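Local coordinates for protein gamma-glutamyl-gamma-aminobutyraldehyde dehydrogenase (Burkholderia cenocepacia, PDB 4LIH) that probably oxidises aldehydes such as gamma-glutamyl-gamma-aminobutyraldehyde to carboxylic acids, using NAD(P)+ as the electron acceptor, at residues A30-G34 against A35-A39; G187-A191 against A192-V196. All coordinates share one frame; numbering follows the deposited sequence.

In the fold
Both contacts are local, each within ten consecutive residues; their centres lie about 19 Å apart and their nearest atoms about 7 Å, without touching. Contact 1 pairs the strands of a small hairpin, partly buried, its centre about 24 Å from that of the chain; one water joins the charged ends of Asp33 and Arg37 and a second ties Arg37 to the turn backbone. Contact 2, buried, its centre about 17 Å from that of the chain, carries helix 178-191 into strand 195-199; protein N-H groups meet its helix-end carbonyls, and side-chain packing between its two segments is aliphatic. They share a neighbour: Asn226 accepts from Asp33 N and donates to Val196 O, linking hairpin and sheet.

Contact 1. Residues A30-G34 against A35-A39; sequences AFIDG and ASRDA
Arg37 N donates to Ala30 O over 2.8 Å, and in the other direction Ile32 N gives its hydrogen to Ala35 O at 3.0 Å, nearly straight at 167°. A weak bond from Ala35 N to Ile32 O lies nearer the turn, where Asp33 and Gly34 both have positive phi. Next to the Ala30-Arg37 pair, Phe31 and Ser36 form a non-hydrogen-bonded pair with CA atoms 4.4 Å apart. The Phe31 ring, its CG anti to the backbone N (chi1 -162°), lies with one face against Ala35 N, 3.5 Å above its plane. A water 2.7 Å from Ser36 OG also donates a weak bond to Ala30 O. Across the strands, Ile32 CG2 sits over the centre of the Arg37 guanidinium, 3.9 Å from CZ. One water lies 2.7 Å from both Arg37 NH2 and Asp33 OD2; another joins NH2 to Asp33 O. OD2 is 4.2 Å from Arg37 NH2, beyond a salt bridge, while Asp33 OD1 makes its salt bridge to Arg76 of helix 64-80 and Asp33 N donates to Asn226 OD1. Phe31 packs on helix 206-218. Antiparallel pairing closed by a two-residue turn of type I' geometry, Asp33-Gly34, is the pattern of a tight beta hairpin.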
loop_
_atom_site.group_PDB
_atom_site.type_symbol
_atom_site.label_atom_id
_atom_site.label_comp_id
_atom_site.label_asym_id
_atom_site.label_seq_id
_atom_site.Cartn_x
_atom_site.Cartn_y
_atom_site.Cartn_z
ATOM N N ALA A 30 40.093 -0.715 13.387
ATOM C CA ALA A 30 38.683 -0.446 13.626
ATOM C C ALA A 30 38.345 0.935 13.139
ATOM O O ALA A 30 39.217 1.824 13.091
ATOM C CB ALA A 30 38.375 -0.519 15.108
ATOM N N PHE A 31 37.079 1.142 12.795
ATOM C CA PHE A 31 36.602 2.452 12.477
ATOM C C PHE A 31 35.483 2.822 13.431
ATOM O O PHE A 31 34.355 2.297 13.329
ATOM C CB PHE A 31 36.075 2.577 11.048
ATOM C CG PHE A 31 35.973 4.014 10.580
ATOM C CD1 PHE A 31 34.813 4.774 10.796
ATOM C CD2 PHE A 31 37.024 4.601 9.921
ATOM C CE1 PHE A 31 34.730 6.075 10.363
ATOM C CE2 PHE A 31 36.973 5.927 9.515
ATOM C CZ PHE A 31 35.807 6.653 9.720
ATOM N N ILE A 32 35.788 3.753 14.339
ATOM C CA ILE A 32 34.904 4.034 15.438
ATOM C C ILE A 32 34.817 5.534 15.581
ATOM O O ILE A 32 35.855 6.189 15.742
ATOM C CB ILE A 32 35.386 3.353 16.759
ATOM C CG1 ILE A 32 35.358 1.830 16.660
ATOM C CG2 ILE A 32 34.504 3.745 17.917
ATOM C CD1 ILE A 32 36.029 1.076 17.795
ATOM N N ASP A 33 33.586 6.052 15.553
ATOM C CA ASP A 33 33.304 7.470 15.813
ATOM C C ASP A 33 34.124 8.396 14.921
ATOM O O ASP A 33 34.791 9.324 15.409
ATOM C CB ASP A 33 33.528 7.796 17.308
ATOM C CG ASP A 33 32.868 9.086 17.750
ATOM O OD1 ASP A 33 32.134 9.689 16.985
ATOM O OD2 ASP A 33 33.071 9.492 18.907
ATOM N N GLY A 34 34.074 8.136 13.612
ATOM C CA GLY A 34 34.707 8.976 12.579
ATOM C C GLY A 34 36.200 8.851 12.345
ATOM O O GLY A 34 36.784 9.677 11.624
ATOM N N ALA A 35 36.828 7.816 12.896
ATOM C CA ALA A 35 38.272 7.648 12.786
ATOM C C ALA A 35 38.739 6.225 12.932
ATOM O O ALA A 35 38.156 5.426 13.688
ATOM C CB ALA A 35 38.948 8.513 13.845
ATOM N N SER A 36 39.811 5.898 12.233
ATOM C CA SER A 36 40.476 4.628 12.436
ATOM C C SER A 36 41.084 4.583 13.847
ATOM O O SER A 36 41.571 5.599 14.344
ATOM C CB SER A 36 41.527 4.355 11.354
ATOM O OG SER A 36 40.932 4.355 10.077
ATOM N N ARG A 37 40.996 3.428 14.511
ATOM C CA ARG A 37 41.546 3.262 15.861
ATOM C C ARG A 37 42.149 1.901 16.004
ATOM O O ARG A 37 41.583 0.918 15.499
ATOM C CB ARG A 37 40.446 3.347 16.911
ATOM C CG ARG A 37 39.790 4.685 17.071
ATOM C CD ARG A 37 38.776 4.572 18.201
ATOM N NE ARG A 37 37.982 5.787 18.323
ATOM C CZ ARG A 37 37.228 6.072 19.379
ATOM N NH1 ARG A 37 37.195 5.254 20.419
ATOM N NH2 ARG A 37 36.538 7.199 19.407
ATOM N N ASP A 38 43.266 1.812 16.726
ATOM C CA ASP A 38 43.748 0.500 17.137
ATOM C C ASP A 38 42.787 -0.030 18.199
ATOM O O ASP A 38 42.096 0.761 18.840
ATOM C CB ASP A 38 45.180 0.581 17.682
ATOM C CG ASP A 38 46.189 0.922 16.599
ATOM O OD1 ASP A 38 46.073 0.388 15.474
ATOM O OD2 ASP A 38 47.077 1.755 16.876
ATOM N N ALA A 39 42.725 -1.356 18.361
ATOM C CA ALA A 39 41.985 -1.964 19.475
ATOM C C ALA A 39 42.693 -1.657 20.799
ATOM O O ALA A 39 43.909 -1.513 20.835
ATOM C CB ALA A 39 41.894 -3.453 19.302
HETATM O O HOH W 1 39.689 1.959 9.749
HETATM O O HOH W 2 34.329 8.027 20.778
HETATM O O HOH W 3 37.193 8.772 16.866
#

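Contact 2. Residues G187-A191 against A192-V196; sequences GPALA and AGNSV
Ala192 N donates to Pro188 O at 3.2 Å, continuing the helical bonding of the last turn, and Ala192 CB lies 3.6 Å from that same oxygen. Gly193, with phi 108°, leaves the helical conformation; its N reaches Leu190 O at 3.0 Å from above the carbonyl plane. Asn194 then doubles the grip on Ala189 O: its backbone N donates at 3.3 Å, and its ND2 at 2.9 Å along a lone pair, the oxygen lying close to the amide plane. With CG beside the backbone N (chi1 -53°), the amide turns back toward the helix end, while Asn194 O lies 3.3 Å from Leu190 CD2. The backbone bonds from Gly193 N and Asn194 N, with the positive phi of Gly193, make a Schellman motif, to which Asn194 ND2 adds a side-chain bond. Past Ser195, Val196 points back at the helix: its CG2 lies 3.8 Å from Ala189 CB and also packs against Leu190 CD2, the Leu190 and Val196 side chains crossing at about a right angle. Asn194 OD1 accepts from Gly167 N of strand 157-172, and Leu190 packs on Trp98 of helix 88-104; the turn thus closes the beta-alpha-beta unit of strand 157-172, helix 178-191 and strand 195-199, beside helix 121-142.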
loop_
_atom_site.group_PDB
_atom_site.type_symbol
_atom_site.label_atom_id
_atom_site.label_comp_id
_atom_site.label_asym_id
_atom_site.label_seq_id
_atom_site.Cartn_x
_atom_site.Cartn_y
_atom_site.Cartn_z
ATOM N N GLY A 187 22.574 -0.962 4.705
ATOM C CA GLY A 187 21.778 -0.226 3.691
ATOM C C GLY A 187 20.421 0.177 4.217
ATOM O O GLY A 187 20.128 1.369 4.387
ATOM N N PRO A 188 19.601 -0.810 4.577
ATOM C CA PRO A 188 18.308 -0.386 5.167
ATOM C C PRO A 188 18.405 0.261 6.563
ATOM O O PRO A 188 17.655 1.195 6.877
ATOM C CB PRO A 188 17.538 -1.694 5.257
ATOM C CG PRO A 188 18.557 -2.795 5.176
ATOM C CD PRO A 188 19.637 -2.255 4.270
ATOM N N ALA A 189 19.272 -0.265 7.439
ATOM C CA ALA A 189 19.326 0.303 8.798
ATOM C C ALA A 189 19.664 1.805 8.741
ATOM O O ALA A 189 19.067 2.581 9.469
ATOM C CB ALA A 189 20.316 -0.442 9.696
ATOM N N LEU A 190 20.631 2.188 7.904
ATOM C CA LEU A 190 21.094 3.586 7.863
ATOM C C LEU A 190 20.077 4.448 7.157
ATOM O O LEU A 190 19.890 5.582 7.503
ATOM C CB LEU A 190 22.440 3.719 7.156
ATOM C CG LEU A 190 23.610 3.206 7.981
ATOM C CD1 LEU A 190 24.812 3.046 7.083
ATOM C CD2 LEU A 190 23.904 4.112 9.199
ATOM N N ALA A 191 19.405 3.888 6.159
ATOM C CA ALA A 191 18.443 4.688 5.408
ATOM C C ALA A 191 17.352 5.143 6.356
ATOM O O ALA A 191 16.859 6.266 6.255
ATOM C CB ALA A 191 17.897 3.860 4.274
ATOM N N ALA A 192 16.969 4.248 7.285
ATOM C CA ALA A 192 15.923 4.535 8.272
ATOM C C ALA A 192 16.354 5.614 9.323
ATOM O O ALA A 192 15.535 6.227 10.017
ATOM C CB ALA A 192 15.499 3.232 8.918
ATOM N N GLY A 193 17.652 5.909 9.417
ATOM C CA GLY A 193 18.081 6.933 10.399
ATOM C C GLY A 193 18.812 6.342 11.591
ATOM O O GLY A 193 19.363 7.077 12.417
ATOM N N ASN A 194 18.919 5.025 11.650
ATOM C CA ASN A 194 19.712 4.398 12.718
ATOM C C ASN A 194 21.225 4.639 12.682
ATOM O O ASN A 194 21.815 4.936 11.638
ATOM C CB ASN A 194 19.444 2.913 12.764
ATOM C CG ASN A 194 17.988 2.598 12.862
ATOM O OD1 ASN A 194 17.375 2.755 13.920
ATOM N ND2 ASN A 194 17.411 2.118 11.760
ATOM N N SER A 195 21.835 4.549 13.868
ATOM C CA SER A 195 23.268 4.356 14.014
ATOM C C SER A 195 23.574 2.870 13.989
ATOM O O SER A 195 22.785 2.032 14.506
ATOM C CB SER A 195 23.751 4.979 15.301
ATOM O OG SER A 195 23.584 6.349 15.211
ATOM N N VAL A 196 24.681 2.546 13.357
ATOM C CA VAL A 196 25.107 1.159 13.170
ATOM C C VAL A 196 26.504 0.855 13.736
ATOM O O VAL A 196 27.475 1.604 13.518
ATOM C CB VAL A 196 25.039 0.780 11.684
ATOM C CG1 VAL A 196 25.629 -0.621 11.413
ATOM C CG2 VAL A 196 23.593 0.839 11.231
#